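Microtubule-associated protein 1A/1B, light chain 3 (Trypanosoma brucei brucei, PDB 3W1Y) probably acts in autophagy as a ubiquitin-like protein of the ATG8 family that associates with membranes and is likely to bind phosphatidylethanolamine. Local coordinates at residues D66-L71 with R86-L91; A76-F81 with N108-G113; V99-E104 with L126-G131. All coordinates share one frame; numbering follows the deposited sequence.

Interaction 1 of 3, residues D66-L71 with R86-L91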
loop_
_atom_site.group_PDB
_atom_site.type_symbol
_atom_site.label_atom_id
_atom_site.label_comp_id
_atom_site.label_asym_id
_atom_site.label_seq_id
_atom_site.Cartn_x
_atom_site.Cartn_y
_atom_site.Cartn_z
ATOM N N ASP A 66 -3.007 17.890 7.879
ATOM C CA ASP A 66 -2.583 16.482 7.893
ATOM C C ASP A 66 -3.732 15.524 8.170
ATOM O O ASP A 66 -3.604 14.314 7.996
ATOM C CB ASP A 66 -1.558 16.277 9.001
ATOM C CG ASP A 66 -0.155 16.650 8.586
ATOM O OD1 ASP A 66 0.134 16.804 7.377
ATOM O OD2 ASP A 66 0.673 16.787 9.499
ATOM N N CYS A 67 -4.835 16.065 8.667
ATOM C CA CYS A 67 -6.005 15.255 8.965
ATOM C C CYS A 67 -6.900 15.200 7.742
ATOM O O CYS A 67 -7.370 16.235 7.273
ATOM C CB CYS A 67 -6.770 15.841 10.151
ATOM S SG CYS A 67 -8.347 15.074 10.489
ATOM N N ASN A 68 -7.119 13.984 7.240
ATOM C CA ASN A 68 -7.945 13.735 6.075
ATOM C C ASN A 68 -9.140 12.842 6.448
ATOM O O ASN A 68 -8.988 11.838 7.147
ATOM C CB ASN A 68 -7.108 13.069 4.984
ATOM C CG ASN A 68 -6.037 13.989 4.430
ATOM O OD1 ASN A 68 -6.328 14.880 3.637
ATOM N ND2 ASN A 68 -4.795 13.768 4.827
ATOM N N LYS A 69 -10.321 13.248 5.998
ATOM C CA LYS A 69 -11.545 12.504 6.171
ATOM C C LYS A 69 -11.959 11.905 4.849
ATOM O O LYS A 69 -11.743 12.493 3.792
ATOM C CB LYS A 69 -12.671 13.421 6.598
ATOM C CG LYS A 69 -12.495 14.064 7.951
ATOM C CD LYS A 69 -13.494 15.192 8.018
ATOM C CE LYS A 69 -13.617 15.701 9.399
ATOM N NZ LYS A 69 -14.397 16.962 9.396
ATOM N N PHE A 70 -12.571 10.733 4.908
ATOM C CA PHE A 70 -13.064 10.057 3.715
ATOM C C PHE A 70 -14.447 9.549 4.049
ATOM O O PHE A 70 -14.758 9.352 5.194
ATOM C CB PHE A 70 -12.138 8.876 3.331
ATOM C CG PHE A 70 -10.754 9.294 2.920
ATOM C CD1 PHE A 70 -9.786 9.592 3.869
ATOM C CD2 PHE A 70 -10.420 9.426 1.576
ATOM C CE1 PHE A 70 -8.496 10.014 3.484
ATOM C CE2 PHE A 70 -9.136 9.839 1.197
ATOM C CZ PHE A 70 -8.179 10.125 2.164
ATOM N N LEU A 71 -15.261 9.337 3.021
ATOM C CA LEU A 71 -16.539 8.672 3.145
ATOM C C LEU A 71 -16.592 7.608 2.051
ATOM O O LEU A 71 -16.835 7.903 0.885
ATOM C CB LEU A 71 -17.660 9.703 3.012
ATOM C CG LEU A 71 -19.087 9.241 3.280
ATOM C CD1 LEU A 71 -19.230 8.626 4.681
ATOM C CD2 LEU A 71 -20.093 10.419 3.076
ATOM N N ARG A 86 -3.457 7.916 -0.990
ATOM C CA ARG A 86 -2.330 8.228 -1.862
ATOM C C ARG A 86 -2.598 9.425 -2.812
ATOM O O ARG A 86 -1.781 10.348 -2.920
ATOM C CB ARG A 86 -1.997 6.988 -2.668
ATOM C CG ARG A 86 -0.567 6.836 -2.923
ATOM C CD ARG A 86 -0.299 5.840 -4.030
ATOM N NE ARG A 86 1.127 5.544 -4.083
ATOM C CZ ARG A 86 2.030 6.334 -4.654
ATOM N NH1 ARG A 86 1.648 7.471 -5.225
ATOM N NH2 ARG A 86 3.314 5.987 -4.662
ATOM N N GLN A 87 -3.748 9.381 -3.489
ATOM C CA GLN A 87 -4.235 10.463 -4.330
ATOM C C GLN A 87 -4.417 11.760 -3.553
ATOM O O GLN A 87 -4.077 12.822 -4.042
ATOM C CB GLN A 87 -5.594 10.103 -4.944
ATOM C CG GLN A 87 -5.657 8.870 -5.873
ATOM C CD GLN A 87 -7.116 8.487 -6.245
ATOM O OE1 GLN A 87 -8.006 9.358 -6.301
ATOM N NE2 GLN A 87 -7.367 7.175 -6.471
ATOM N N ARG A 88 -5.000 11.672 -2.361
ATOM C CA ARG A 88 -5.297 12.841 -1.549
ATOM C C ARG A 88 -4.027 13.490 -0.986
ATOM O O ARG A 88 -3.964 14.708 -0.830
ATOM C CB ARG A 88 -6.238 12.449 -0.400
ATOM C CG ARG A 88 -6.575 13.602 0.510
ATOM C CD ARG A 88 -7.872 14.287 0.066
ATOM N NE ARG A 88 -8.897 14.113 1.098
ATOM C CZ ARG A 88 -10.018 13.422 0.951
ATOM N NH1 ARG A 88 -10.324 12.849 -0.205
ATOM N NH2 ARG A 88 -10.847 13.333 1.970
ATOM N N LEU A 89 -3.027 12.676 -0.670
ATOM C CA LEU A 89 -1.746 13.170 -0.160
ATOM C C LEU A 89 -0.805 13.576 -1.304
ATOM O O LEU A 89 0.307 14.063 -1.065
ATOM C CB LEU A 89 -1.060 12.099 0.706
ATOM C CG LEU A 89 -1.700 11.683 2.033
ATOM C CD1 LEU A 89 -0.939 10.538 2.661
ATOM C CD2 LEU A 89 -1.760 12.862 2.978
ATOM N N LEU A 90 -1.264 13.344 -2.535
ATOM C CA LEU A 90 -0.478 13.528 -3.758
ATOM C C LEU A 90 0.986 13.059 -3.630
ATOM O O LEU A 90 1.931 13.823 -3.864
ATOM C CB LEU A 90 -0.588 14.976 -4.265
ATOM C CG LEU A 90 -2.032 15.398 -4.587
ATOM C CD1 LEU A 90 -2.241 16.903 -4.413
ATOM C CD2 LEU A 90 -2.477 14.908 -5.961
ATOM N N LEU A 91 1.149 11.788 -3.266
ATOM C CA LEU A 91 2.464 11.180 -3.077
ATOM C C LEU A 91 3.186 10.920 -4.397
ATOM O O LEU A 91 2.578 10.464 -5.371
ATOM C CB LEU A 91 2.340 9.860 -2.317
ATOM C CG LEU A 91 1.731 9.812 -0.919
ATOM C CD1 LEU A 91 1.799 8.364 -0.449
ATOM C CD2 LEU A 91 2.438 10.744 0.060
#

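Interaction 2 of 3, residues A76-F81 with N108-G113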
loop_
_atom_site.group_PDB
_atom_site.type_symbol
_atom_site.label_atom_id
_atom_site.label_comp_id
_atom_site.label_asym_id
_atom_site.label_seq_id
_atom_site.Cartn_x
_atom_site.Cartn_y
_atom_site.Cartn_z
ATOM N N ALA A 76 -15.942 -1.164 -0.395
ATOM C CA ALA A 76 -14.558 -0.823 -0.736
ATOM C C ALA A 76 -13.574 -1.639 0.100
ATOM O O ALA A 76 -13.830 -1.936 1.247
ATOM C CB ALA A 76 -14.299 0.695 -0.528
ATOM N N THR A 77 -12.444 -2.004 -0.479
ATOM C CA THR A 77 -11.387 -2.687 0.286
ATOM C C THR A 77 -10.407 -1.710 0.938
ATOM O O THR A 77 -10.377 -0.529 0.588
ATOM C CB THR A 77 -10.588 -3.592 -0.598
ATOM O OG1 THR A 77 -10.056 -2.809 -1.658
ATOM C CG2 THR A 77 -11.480 -4.690 -1.172
ATOM N N VAL A 78 -9.596 -2.230 1.875
ATOM C CA VAL A 78 -8.478 -1.491 2.447
ATOM C C VAL A 78 -7.572 -0.914 1.356
ATOM O O VAL A 78 -7.167 0.238 1.431
ATOM C CB VAL A 78 -7.681 -2.349 3.463
ATOM C CG1 VAL A 78 -6.367 -1.712 3.808
ATOM C CG2 VAL A 78 -8.474 -2.542 4.737
ATOM N N MET A 79 -7.270 -1.705 0.331
ATOM C CA MET A 79 -6.435 -1.231 -0.762
ATOM C C MET A 79 -7.020 0.011 -1.457
ATOM O O MET A 79 -6.292 0.954 -1.783
ATOM C CB MET A 79 -6.172 -2.388 -1.767
ATOM C CG MET A 79 -5.322 -1.990 -2.982
ATOM S SD MET A 79 -3.632 -1.519 -2.468
ATOM C CE MET A 79 -2.916 -3.158 -2.395
ATOM N N GLU A 80 -8.326 -0.011 -1.709
ATOM C CA GLU A 80 -8.995 1.121 -2.362
ATOM C C GLU A 80 -8.892 2.381 -1.518
ATOM O O GLU A 80 -8.585 3.453 -2.034
ATOM C CB GLU A 80 -10.465 0.794 -2.696
ATOM C CG GLU A 80 -10.604 0.054 -4.021
ATOM C CD GLU A 80 -11.978 -0.607 -4.229
ATOM O OE1 GLU A 80 -12.598 -0.347 -5.288
ATOM O OE2 GLU A 80 -12.423 -1.403 -3.365
ATOM N N PHE A 81 -9.143 2.237 -0.219
ATOM C CA PHE A 81 -8.904 3.308 0.738
ATOM C C PHE A 81 -7.478 3.836 0.656
ATOM O O PHE A 81 -7.268 5.043 0.585
ATOM C CB PHE A 81 -9.223 2.831 2.164
ATOM C CG PHE A 81 -8.724 3.746 3.242
ATOM C CD1 PHE A 81 -9.030 5.089 3.240
ATOM C CD2 PHE A 81 -7.955 3.247 4.279
ATOM C CE1 PHE A 81 -8.565 5.918 4.228
ATOM C CE2 PHE A 81 -7.492 4.093 5.293
ATOM C CZ PHE A 81 -7.795 5.419 5.251
ATOM N N ASN A 108 -5.107 -5.999 2.997
ATOM C CA ASN A 108 -5.498 -5.212 1.816
ATOM C C ASN A 108 -6.850 -5.514 1.184
ATOM O O ASN A 108 -7.476 -4.610 0.604
ATOM C CB ASN A 108 -4.427 -5.311 0.739
ATOM C CG ASN A 108 -3.239 -4.481 1.074
ATOM O OD1 ASN A 108 -3.331 -3.606 1.934
ATOM N ND2 ASN A 108 -2.112 -4.745 0.429
ATOM N N SER A 109 -7.284 -6.773 1.304
ATOM C CA SER A 109 -8.547 -7.240 0.732
ATOM C C SER A 109 -9.691 -7.165 1.709
ATOM O O SER A 109 -10.793 -7.528 1.367
ATOM C CB SER A 109 -8.409 -8.678 0.234
ATOM O OG SER A 109 -8.058 -9.565 1.298
ATOM N N ALA A 110 -9.444 -6.720 2.933
ATOM C CA ALA A 110 -10.534 -6.538 3.894
ATOM C C ALA A 110 -11.476 -5.412 3.435
ATOM O O ALA A 110 -11.032 -4.442 2.827
ATOM C CB ALA A 110 -9.976 -6.258 5.291
ATOM N N CYS A 111 -12.771 -5.562 3.701
ATOM C CA CYS A 111 -13.745 -4.514 3.448
ATOM C C CYS A 111 -13.811 -3.527 4.600
ATOM O O CYS A 111 -13.853 -3.923 5.762
ATOM C CB CYS A 111 -15.127 -5.139 3.269
ATOM S SG CYS A 111 -15.195 -6.009 1.725
ATOM N N LEU A 112 -13.882 -2.248 4.256
ATOM C CA LEU A 112 -14.074 -1.153 5.222
ATOM C C LEU A 112 -15.273 -1.381 6.141
ATOM O O LEU A 112 -15.186 -1.118 7.340
ATOM C CB LEU A 112 -14.230 0.191 4.495
ATOM C CG LEU A 112 -13.069 0.538 3.567
ATOM C CD1 LEU A 112 -13.174 1.933 2.923
ATOM C CD2 LEU A 112 -11.746 0.380 4.317
ATOM N N GLY A 113 -16.389 -1.856 5.585
ATOM C CA GLY A 113 -17.582 -2.162 6.391
ATOM C C GLY A 113 -17.342 -3.223 7.453
ATOM O O GLY A 113 -17.869 -3.135 8.552
#

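Interaction 3 of 3, residues V99-E104 with L126-G131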
loop_
_atom_site.group_PDB
_atom_site.type_symbol
_atom_site.label_atom_id
_atom_site.label_comp_id
_atom_site.label_asym_id
_atom_site.label_seq_id
_atom_site.Cartn_x
_atom_site.Cartn_y
_atom_site.Cartn_z
ATOM N N VAL A 99 -1.377 2.098 6.446
ATOM C CA VAL A 99 -2.410 2.468 7.421
ATOM C C VAL A 99 -2.595 1.457 8.571
ATOM O O VAL A 99 -2.409 0.255 8.391
ATOM C CB VAL A 99 -3.793 2.746 6.751
ATOM C CG1 VAL A 99 -3.711 3.945 5.795
ATOM C CG2 VAL A 99 -4.323 1.521 6.029
ATOM N N PHE A 100 -2.995 1.978 9.734
ATOM C CA PHE A 100 -3.167 1.209 10.955
ATOM C C PHE A 100 -4.530 1.442 11.567
ATOM O O PHE A 100 -5.048 2.551 11.546
ATOM C CB PHE A 100 -2.094 1.579 11.989
ATOM C CG PHE A 100 -0.702 1.460 11.474
ATOM C CD1 PHE A 100 -0.095 2.531 10.823
ATOM C CD2 PHE A 100 0.005 0.255 11.596
ATOM C CE1 PHE A 100 1.213 2.415 10.324
ATOM C CE2 PHE A 100 1.304 0.129 11.102
ATOM C CZ PHE A 100 1.904 1.198 10.466
ATOM N N ILE A 101 -5.098 0.381 12.111
ATOM C CA ILE A 101 -6.254 0.480 12.958
ATOM C C ILE A 101 -5.827 -0.055 14.312
ATOM O O ILE A 101 -5.516 -1.238 14.451
ATOM C CB ILE A 101 -7.489 -0.275 12.397
ATOM C CG1 ILE A 101 -8.077 0.453 11.190
ATOM C CG2 ILE A 101 -8.603 -0.286 13.428
ATOM C CD1 ILE A 101 -7.531 0.016 9.896
ATOM N N GLY A 102 -5.768 0.845 15.292
ATOM C CA GLY A 102 -5.316 0.537 16.658
ATOM C C GLY A 102 -4.029 -0.273 16.760
ATOM O O GLY A 102 -3.974 -1.269 17.516
ATOM N N ASN A 103 -2.989 0.140 16.032
ATOM C CA ASN A 103 -1.708 -0.614 16.023
ATOM C C ASN A 103 -1.651 -1.776 15.028
ATOM O O ASN A 103 -0.550 -2.244 14.699
ATOM C CB ASN A 103 -1.326 -1.158 17.414
ATOM C CG ASN A 103 -0.770 -0.084 18.359
ATOM O OD1 ASN A 103 -0.581 1.081 17.979
ATOM N ND2 ASN A 103 -0.517 -0.486 19.618
ATOM N N GLU A 104 -2.808 -2.268 14.581
ATOM C CA GLU A 104 -2.840 -3.346 13.595
ATOM C C GLU A 104 -2.886 -2.800 12.170
ATOM O O GLU A 104 -3.567 -1.827 11.875
ATOM C CB GLU A 104 -4.036 -4.297 13.799
ATOM C CG GLU A 104 -4.119 -5.033 15.137
ATOM C CD GLU A 104 -2.790 -5.601 15.630
ATOM O OE1 GLU A 104 -2.073 -6.271 14.834
ATOM O OE2 GLU A 104 -2.470 -5.381 16.831
ATOM N N LEU A 126 -14.455 5.776 11.836
ATOM C CA LEU A 126 -13.352 4.815 11.855
ATOM C C LEU A 126 -12.045 5.635 11.858
ATOM O O LEU A 126 -11.783 6.366 10.903
ATOM C CB LEU A 126 -13.407 3.921 10.614
ATOM C CG LEU A 126 -12.307 2.881 10.533
ATOM C CD1 LEU A 126 -12.309 1.979 11.783
ATOM C CD2 LEU A 126 -12.416 2.074 9.234
ATOM N N TYR A 127 -11.284 5.551 12.956
ATOM C CA TYR A 127 -10.029 6.265 13.104
ATOM C C TYR A 127 -8.868 5.457 12.527
ATOM O O TYR A 127 -8.755 4.261 12.780
ATOM C CB TYR A 127 -9.795 6.617 14.576
ATOM C CG TYR A 127 -10.636 7.813 14.987
ATOM C CD1 TYR A 127 -11.929 7.645 15.459
ATOM C CD2 TYR A 127 -10.140 9.114 14.854
ATOM C CE1 TYR A 127 -12.713 8.737 15.804
ATOM C CE2 TYR A 127 -10.902 10.208 15.203
ATOM C CZ TYR A 127 -12.196 10.018 15.679
ATOM O OH TYR A 127 -12.968 11.106 16.026
ATOM N N VAL A 128 -8.027 6.115 11.734
ATOM C CA VAL A 128 -6.933 5.463 11.044
ATOM C C VAL A 128 -5.665 6.340 11.158
ATOM O O VAL A 128 -5.712 7.572 10.950
ATOM C CB VAL A 128 -7.272 5.193 9.548
ATOM C CG1 VAL A 128 -6.075 4.631 8.807
ATOM C CG2 VAL A 128 -8.498 4.273 9.392
ATOM N N SER A 129 -4.549 5.698 11.513
ATOM C CA SER A 129 -3.241 6.311 11.470
ATOM C C SER A 129 -2.584 5.919 10.169
ATOM O O SER A 129 -2.653 4.765 9.742
ATOM C CB SER A 129 -2.362 5.825 12.613
ATOM O OG SER A 129 -3.008 6.026 13.846
ATOM N N TYR A 130 -1.924 6.885 9.554
ATOM C CA TYR A 130 -1.167 6.608 8.368
ATOM C C TYR A 130 0.284 7.072 8.512
ATOM O O TYR A 130 0.578 8.112 9.130
ATOM C CB TYR A 130 -1.856 7.222 7.136
ATOM C CG TYR A 130 -1.762 8.730 7.020
ATOM C CD1 TYR A 130 -0.705 9.353 6.330
ATOM C CD2 TYR A 130 -2.748 9.538 7.570
ATOM C CE1 TYR A 130 -0.637 10.753 6.226
ATOM C CE2 TYR A 130 -2.704 10.894 7.453
ATOM C CZ TYR A 130 -1.657 11.512 6.788
ATOM O OH TYR A 130 -1.675 12.893 6.701
ATOM N N GLY A 131 1.185 6.287 7.946
ATOM C CA GLY A 131 2.568 6.719 7.783
ATOM C C GLY A 131 2.933 6.703 6.310
ATOM O O GLY A 131 2.491 5.837 5.563
#

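Interaction 1 of 3, residues D66-L71 with R86-L91
Asn68 on strand 68-73 and Arg88 in the last turn of helix 78-88 mark the nearest backbone approach, with their CA atoms 8.1 Å apart, a gap bridged mainly by side chains. Arg88 does most of the reaching. Its CG stands anti to the backbone N (chi1 179°), and further bends at chi2 and chi3 turn the chain toward Phe70, which meets it tip to tip. The guanidinium lies over one face of the ring in a cation-pi stack, the planes 21° apart and Arg88 CZ 4.1 Å from the Phe70 centroid. Asn68 slides past in the opposite direction: its OD1 touches Arg88 CG at 3.4 Å and stays near the guanidinium edge, and its ND2 meets Leu89 CD2 at 3.7 Å. Just beyond, Leu90 takes positive phi in a Schellman motif that ends the helix. The ring of Phe70 also meets Phe81 edge-to-face, whereas the ammonium of Lys69 is in a salt bridge with Glu22. At this surface contact, with Arg88 CZ over the ring, the aromatic face should lend electrostatic stabilisation to the cation, although the exact placement of the guanidinium tip is doubtful.

Interaction 2 of 3, residues A76-F81 with N108-G113
Residues 76-79 and 108-112 form a backbone-bonded junction where the segments leading into helices 78-88 and 112-119 run side by side, with a single bridge between Thr77 and Cys111. Three bonds join them. Leu112 N donates to Ala76 O at 3.0 Å and Val78 N to Ala110 O at 2.8 Å, each nearly along the C=O axis. Met79 N reaches Asn108 O at 2.9 Å in the carbonyl plane, on a lone pair. Thus two first-turn NH groups of helix 78-88 are taken up by the other loop. A capping box completes this helix start: OG1 of Thr77, placed between backbone N and carbonyl carbon (chi1 57°), accepts from Glu80 N, while OE2 of Glu80 is gripped by both N and OG1 of Thr77. Around the bonds, CD1 of Leu112 packs on Ala76 CB at 3.8 Å and on Phe81 CB, and CG2 of Val78 meets Ala110 CB at 4.0 Å. The bent chain of Met79 lays its CE against Asn108 ND2 at 3.3 Å, and Met79 also meets Met79 of the second subunit. Inward, Leu112 and Phe81 continue onto Ile36 of strand 33-40 and Leu72 of strand 68-73, and Val78 rests on Ile115 of helix 112-119.

Interaction 3 of 3, residues V99-E104 with L126-G131
Tyr130 and Ser129 pair antiparallel with Val99 and Phe100, the end of strand 96-100, which is the sheet's outermost strand on this side within the chain. Along 126-131, Leu126 comes first; its side chain packs onto Ile115, Tyr116 and Ala119 of helix 112-119, while its backbone bonds to strand 33-40. Tyr127 leads its ring off from this contact, its hydroxyl bonded to Asp123; its carbonyl O lies 4.2 Å from Ile101 CG1. Val128 makes apolar contacts with two residues across the strands. The side chains of Val128 and Val99 cross obliquely, with CG1 of Val128, anti to the backbone N (chi1 175°), touching CB of Val99 at 3.6 Å; CG2 of Val128 meets Ile101 CG1 at 4.2 Å. Ser129 carries the hydrogen-bonded pair. Its O accepts from Phe100 N at 2.8 Å, in the carbonyl plane, and also receives the CA-H of Val99; its N donates to Phe100 O at 3.2 Å, tilted 16° from the carbonyl plane. CD1 of Phe100 approaches Ser129 O at 3.6 Å, so the ring offers an edge to that oxygen. The Ser129 hydroxyl bonds to Tyr8. Tyr130 forms the non-hydrogen-bonded pair with Val99: CB of Tyr130 meets Val99 CG1 at 4.0 Å, and the ring leads off to place its hydroxyl on Asp66 O. Val99, Val128 and Tyr130 face helix 78-88, through Phe81 and Leu85, whereas Phe100 lies on the other face with Ser129 and packs on an apolar side chain of another protein's chain. A type I' turn from Ile101 to Glu104 follows. Two backbone bonds, supported by CA-H contacts to the same carbonyls, thus satisfy the N and O of Phe100 and Ser129, while the packing around them is largely apolar.

In the fold
Interactions 1 and 2 hold the two ends of helix 78-88, while interaction 3 lies in the sheet that this helix packs on, as expected of a ubiquitin-like fold. Interaction 2 secures the start of the helix through main-chain bonds and is partly buried, interaction 1 ties its end to an outer strand by a stacked cation at the surface, and interaction 3 pairs the central strand 126-133 with the other outer strand in the core. Phe81 of interaction 2 joins them, touching Phe70 of interaction 1 and Val99 and Val128 of interaction 3. Tyr130 of interaction 3 also reaches interaction 1, its ring packing on Leu89.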